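Local coordinates for protein ACDH-11, isoform b (Caenorhabditis elegans, PDB 4Y9J), which belongs to the acyl-CoA dehydrogenase family of flavoproteins and binds flavin-adenine dinucleotide, at residues Ala532-Ala544 with Val557-Asp569. Numbering follows the deposited sequence.
Sequences ARIYSGALLIDHA and VAYRYCCEQPLID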
loop_
_atom_site.group_PDB
_atom_site.type_symbol
_atom_site.label_atom_id
_atom_site.label_comp_id
_atom_site.label_asym_id
_atom_site.label_seq_id
_atom_site.Cartn_x
_atom_site.Cartn_y
_atom_site.Cartn_z
ATOM N N ALA B 532 -14.268 14.914 40.694
ATOM C CA ALA B 532 -14.153 13.537 40.270
ATOM C C ALA B 532 -13.594 12.701 41.391
ATOM O O ALA B 532 -14.112 11.669 41.694
ATOM C CB ALA B 532 -13.271 13.417 39.037
ATOM N N ARG B 533 -12.532 13.168 42.048
ATOM C CA ARG B 533 -11.863 12.354 43.056
ATOM C C ARG B 533 -12.676 12.218 44.343
ATOM O O ARG B 533 -12.625 11.179 44.986
ATOM C CB ARG B 533 -10.502 12.929 43.361
ATOM C CG ARG B 533 -9.578 12.838 42.155
ATOM C CD ARG B 533 -8.192 13.420 42.341
ATOM N NE ARG B 533 -8.203 14.871 42.616
ATOM C CZ ARG B 533 -7.471 15.836 42.024
ATOM N NH1 ARG B 533 -6.574 15.523 41.026
ATOM N NH2 ARG B 533 -7.641 17.127 42.477
ATOM N N ILE B 534 -13.330 13.294 44.764
ATOM C CA ILE B 534 -14.198 13.268 45.933
ATOM C C ILE B 534 -15.321 12.260 45.705
ATOM O O ILE B 534 -15.632 11.430 46.581
ATOM C CB ILE B 534 -14.762 14.685 46.261
ATOM C CG1 ILE B 534 -13.607 15.547 46.826
ATOM C CG2 ILE B 534 -15.928 14.618 47.284
ATOM C CD1 ILE B 534 -13.937 17.009 47.014
ATOM N N TYR B 535 -15.962 12.391 44.560
ATOM C CA TYR B 535 -17.127 11.564 44.244
ATOM C C TYR B 535 -16.674 10.106 44.154
ATOM O O TYR B 535 -17.314 9.209 44.742
ATOM C CB TYR B 535 -17.757 12.062 42.931
ATOM C CG TYR B 535 -19.242 11.846 42.780
ATOM C CD1 TYR B 535 -19.903 10.796 43.412
ATOM C CD2 TYR B 535 -19.984 12.679 41.915
ATOM C CE1 TYR B 535 -21.306 10.627 43.254
ATOM C CE2 TYR B 535 -21.358 12.515 41.733
ATOM C CZ TYR B 535 -22.001 11.477 42.344
ATOM O OH TYR B 535 -23.330 11.324 42.103
ATOM N N SER B 536 -15.544 9.872 43.484
ATOM C CA SER B 536 -15.046 8.505 43.245
ATOM C C SER B 536 -14.631 7.870 44.592
ATOM O O SER B 536 -14.919 6.681 44.880
ATOM C CB SER B 536 -13.884 8.477 42.245
ATOM O OG SER B 536 -14.300 8.863 40.943
ATOM N N GLY B 537 -13.983 8.657 45.445
ATOM C CA GLY B 537 -13.573 8.141 46.726
ATOM C C GLY B 537 -14.727 7.693 47.591
ATOM O O GLY B 537 -14.687 6.644 48.290
ATOM N N ALA B 538 -15.727 8.556 47.652
ATOM C CA ALA B 538 -16.927 8.255 48.463
ATOM C C ALA B 538 -17.643 6.977 47.969
ATOM O O ALA B 538 -18.150 6.176 48.776
ATOM C CB ALA B 538 -17.883 9.420 48.360
ATOM N N LEU B 539 -17.654 6.803 46.653
ATOM C CA LEU B 539 -18.214 5.609 46.012
ATOM C C LEU B 539 -17.410 4.385 46.375
ATOM O O LEU B 539 -17.973 3.381 46.760
ATOM C CB LEU B 539 -18.292 5.777 44.511
ATOM C CG LEU B 539 -19.439 6.653 44.028
ATOM C CD1 LEU B 539 -19.122 7.126 42.657
ATOM C CD2 LEU B 539 -20.772 5.905 44.057
ATOM N N LEU B 540 -16.086 4.503 46.362
ATOM C CA LEU B 540 -15.221 3.397 46.747
ATOM C C LEU B 540 -15.429 2.991 48.197
ATOM O O LEU B 540 -15.369 1.821 48.536
ATOM C CB LEU B 540 -13.733 3.779 46.504
ATOM C CG LEU B 540 -13.266 3.690 45.052
ATOM C CD1 LEU B 540 -11.900 4.297 44.906
ATOM C CD2 LEU B 540 -13.247 2.252 44.570
ATOM N N ILE B 541 -15.720 3.968 49.045
ATOM C CA ILE B 541 -15.866 3.740 50.462
ATOM C C ILE B 541 -17.173 2.999 50.690
ATOM O O ILE B 541 -17.199 2.067 51.488
ATOM C CB ILE B 541 -15.857 5.046 51.284
ATOM C CG1 ILE B 541 -14.441 5.576 51.412
ATOM C CG2 ILE B 541 -16.354 4.824 52.711
ATOM C CD1 ILE B 541 -14.384 7.057 51.722
ATOM N N ASP B 542 -18.220 3.471 50.024
ATOM C CA ASP B 542 -19.537 2.883 50.109
ATOM C C ASP B 542 -19.471 1.444 49.603
ATOM O O ASP B 542 -19.961 0.518 50.239
ATOM C CB ASP B 542 -20.492 3.716 49.280
ATOM C CG ASP B 542 -21.956 3.359 49.502
ATOM O OD1 ASP B 542 -22.432 3.338 50.646
ATOM O OD2 ASP B 542 -22.616 3.111 48.487
ATOM N N HIS B 543 -18.794 1.240 48.502
ATOM C CA HIS B 543 -18.566 -0.098 47.992
ATOM C C HIS B 543 -17.823 -1.032 48.946
ATOM O O HIS B 543 -18.258 -2.171 49.148
ATOM C CB HIS B 543 -17.804 0.012 46.700
ATOM C CG HIS B 543 -17.569 -1.291 46.009
ATOM N ND1 HIS B 543 -16.389 -1.997 46.123
ATOM C CD2 HIS B 543 -18.330 -1.971 45.127
ATOM C CE1 HIS B 543 -16.447 -3.070 45.354
ATOM N NE2 HIS B 543 -17.626 -3.087 44.763
ATOM N N ALA B 544 -16.730 -0.556 49.549
ATOM C CA ALA B 544 -15.920 -1.384 50.462
ATOM C C ALA B 544 -16.633 -1.650 51.789
ATOM O O ALA B 544 -16.303 -2.641 52.504
ATOM C CB ALA B 544 -14.582 -0.710 50.746
ATOM N N VAL B 557 -8.241 -0.572 48.421
ATOM C CA VAL B 557 -8.383 0.329 47.271
ATOM C C VAL B 557 -9.023 1.667 47.703
ATOM O O VAL B 557 -8.572 2.736 47.299
ATOM C CB VAL B 557 -9.235 -0.326 46.178
ATOM C CG1 VAL B 557 -9.637 0.693 45.151
ATOM C CG2 VAL B 557 -8.471 -1.431 45.485
ATOM N N ALA B 558 -10.055 1.618 48.567
ATOM C CA ALA B 558 -10.687 2.852 49.013
ATOM C C ALA B 558 -9.708 3.679 49.812
ATOM O O ALA B 558 -9.689 4.919 49.667
ATOM C CB ALA B 558 -11.938 2.595 49.801
ATOM N N TYR B 559 -8.937 3.012 50.684
ATOM C CA TYR B 559 -7.948 3.691 51.466
ATOM C C TYR B 559 -6.876 4.365 50.596
ATOM O O TYR B 559 -6.568 5.555 50.779
ATOM C CB TYR B 559 -7.312 2.736 52.503
ATOM C CG TYR B 559 -6.134 3.356 53.142
ATOM C CD1 TYR B 559 -6.296 4.236 54.175
ATOM C CD2 TYR B 559 -4.848 3.175 52.629
ATOM C CE1 TYR B 559 -5.248 4.861 54.764
ATOM C CE2 TYR B 559 -3.769 3.817 53.230
ATOM C CZ TYR B 559 -3.996 4.657 54.314
ATOM O OH TYR B 559 -2.980 5.347 54.969
ATOM N N ARG B 560 -6.322 3.614 49.652
ATOM C CA ARG B 560 -5.273 4.172 48.750
ATOM C C ARG B 560 -5.784 5.296 47.870
ATOM O O ARG B 560 -5.122 6.324 47.691
ATOM C CB ARG B 560 -4.652 3.073 47.923
ATOM C CG ARG B 560 -3.957 2.040 48.784
ATOM C CD ARG B 560 -3.239 1.063 47.909
ATOM N NE ARG B 560 -2.638 -0.048 48.638
ATOM C CZ ARG B 560 -1.804 -0.932 48.097
ATOM N NH1 ARG B 560 -1.421 -0.780 46.870
ATOM N NH2 ARG B 560 -1.308 -1.936 48.804
ATOM N N TYR B 561 -7.001 5.151 47.379
ATOM C CA TYR B 561 -7.561 6.180 46.510
ATOM C C TYR B 561 -7.748 7.452 47.340
ATOM O O TYR B 561 -7.469 8.541 46.862
ATOM C CB TYR B 561 -8.922 5.725 45.918
ATOM C CG TYR B 561 -9.427 6.644 44.838
ATOM C CD1 TYR B 561 -10.086 7.821 45.158
ATOM C CD2 TYR B 561 -9.244 6.329 43.490
ATOM C CE1 TYR B 561 -10.512 8.685 44.154
ATOM C CE2 TYR B 561 -9.654 7.192 42.487
ATOM C CZ TYR B 561 -10.312 8.360 42.848
ATOM O OH TYR B 561 -10.700 9.214 41.874
ATOM N N CYS B 562 -8.236 7.309 48.559
ATOM C CA CYS B 562 -8.624 8.477 49.313
ATOM C C CYS B 562 -7.466 9.121 50.086
ATOM O O CYS B 562 -7.462 10.329 50.317
ATOM C CB CYS B 562 -9.728 8.134 50.299
ATOM S SG CYS B 562 -11.302 7.815 49.499
ATOM N N CYS B 563 -6.545 8.316 50.583
ATOM C CA CYS B 563 -5.573 8.827 51.507
ATOM C C CYS B 563 -4.207 8.971 50.896
ATOM O O CYS B 563 -3.370 9.535 51.527
ATOM C CB CYS B 563 -5.458 7.903 52.701
ATOM S SG CYS B 563 -7.032 7.892 53.622
ATOM N N GLU B 564 -3.958 8.345 49.759
ATOM C CA GLU B 564 -2.571 8.298 49.168
ATOM C C GLU B 564 -2.369 9.138 47.944
ATOM O O GLU B 564 -1.268 9.165 47.382
ATOM C CB GLU B 564 -2.130 6.864 48.850
ATOM C CG GLU B 564 -1.917 6.040 50.117
ATOM C CD GLU B 564 -1.419 4.623 49.894
ATOM O OE1 GLU B 564 -1.401 4.151 48.769
ATOM O OE2 GLU B 564 -1.056 3.952 50.890
ATOM N N GLN B 565 -3.393 9.871 47.550
ATOM C CA GLN B 565 -3.237 10.912 46.551
ATOM C C GLN B 565 -4.050 12.099 47.026
ATOM O O GLN B 565 -5.026 11.966 47.778
ATOM C CB GLN B 565 -3.700 10.443 45.195
ATOM C CG GLN B 565 -5.090 9.861 45.240
ATOM C CD GLN B 565 -5.563 9.418 43.892
ATOM O OE1 GLN B 565 -4.783 9.458 42.873
ATOM N NE2 GLN B 565 -6.812 8.957 43.844
ATOM N N PRO B 566 -3.670 13.279 46.620
ATOM C CA PRO B 566 -4.506 14.372 47.016
ATOM C C PRO B 566 -5.891 14.276 46.342
ATOM O O PRO B 566 -6.010 14.004 45.175
ATOM C CB PRO B 566 -3.699 15.602 46.562
ATOM C CG PRO B 566 -2.823 15.111 45.474
ATOM C CD PRO B 566 -2.455 13.723 45.908
ATOM N N LEU B 567 -6.939 14.445 47.118
ATOM C CA LEU B 567 -8.289 14.376 46.572
ATOM C C LEU B 567 -8.595 15.734 46.045
ATOM O O LEU B 567 -9.210 15.896 44.990
ATOM C CB LEU B 567 -9.300 13.942 47.624
ATOM C CG LEU B 567 -9.239 12.511 48.146
ATOM C CD1 LEU B 567 -10.263 12.325 49.293
ATOM C CD2 LEU B 567 -9.530 11.532 47.017
ATOM N N ILE B 568 -8.037 16.733 46.704
ATOM C CA ILE B 568 -8.149 18.092 46.219
ATOM C C ILE B 568 -6.736 18.629 45.938
ATOM O O ILE B 568 -5.860 18.415 46.709
ATOM C CB ILE B 568 -8.943 18.980 47.178
ATOM C CG1 ILE B 568 -9.020 20.405 46.646
ATOM C CG2 ILE B 568 -8.391 18.941 48.615
ATOM C CD1 ILE B 568 -9.884 21.339 47.478
ATOM N N ASP B 569 -6.561 19.292 44.799
ATOM C CA ASP B 569 -5.314 19.953 44.442
ATOM C C ASP B 569 -5.713 21.297 43.817
ATOM O O ASP B 569 -5.913 21.411 42.607
ATOM C CB ASP B 569 -4.506 19.098 43.479
ATOM C CG ASP B 569 -3.085 19.604 43.279
ATOM O OD1 ASP B 569 -2.590 20.517 43.952
ATOM O OD2 ASP B 569 -2.476 19.076 42.384
HETATM O O HOH W 1 -6.453 19.190 40.759
HETATM O O HOH W 2 -11.890 8.203 39.752
#
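A helical hairpin in the C-terminal helical region of this acyl-CoA dehydrogenase relative pairs helices 524-545 and 552-563; their segments 532-544 and 557-563 run nearly antiparallel, at 160° with axes 8.8 Å apart, and the loop after the second helix passes Arg-533. Tyr-561 is the knob of the interface, set into a hole formed by Arg-533, Ser-536, Gly-537 and Leu-540. A chi1 of -170° turns its ring away from the backbone N and across to helix 524-545. Leu-540 CD1 packs obliquely on the ring base, 3.4 Å from Tyr-561 CG, while the carbonyl O of Arg-533 lies at the ring edge, in plane. Over the centre of one ring face sits the amide of Gln-565, whose NE2 also bonds Tyr-561 O on a lone pair. A flat aromatic thus fills the hole, and a water links Tyr-561 OH, 2.6 Å away, to Ser-536 OG, which donates back to Ala-532 O.

Small residues permit the close approach. Gly-537 leaves room for Cys-562 SG, 3.6 Å from Gly-537 CA, and Ala-558 CB rests 3.9 Å from Leu-540 CB. Ile-541 CD1 closes on the sulfur, and Ser-491 of helix 486-512 touches both residues.

Past the end of helix 552-563, the loop is met by the Arg-533 side chain, bent at chi3 (-63°). Its NE donates to Leu-567 O at 2.8 Å from above the carbonyl plane; NH2 adds a weak bond to the same oxygen and reaches Asp-569 O through a water, which suits a side chain with several N-H groups. On the subunit interface, Arg-560 and Glu-564 pair with Asp-583 and Arg-579 of the second subunit. The whole is an antiparallel helical hairpin with one tyrosine knob, in the helical C-terminal part of an acyl-CoA dehydrogenase-like fold.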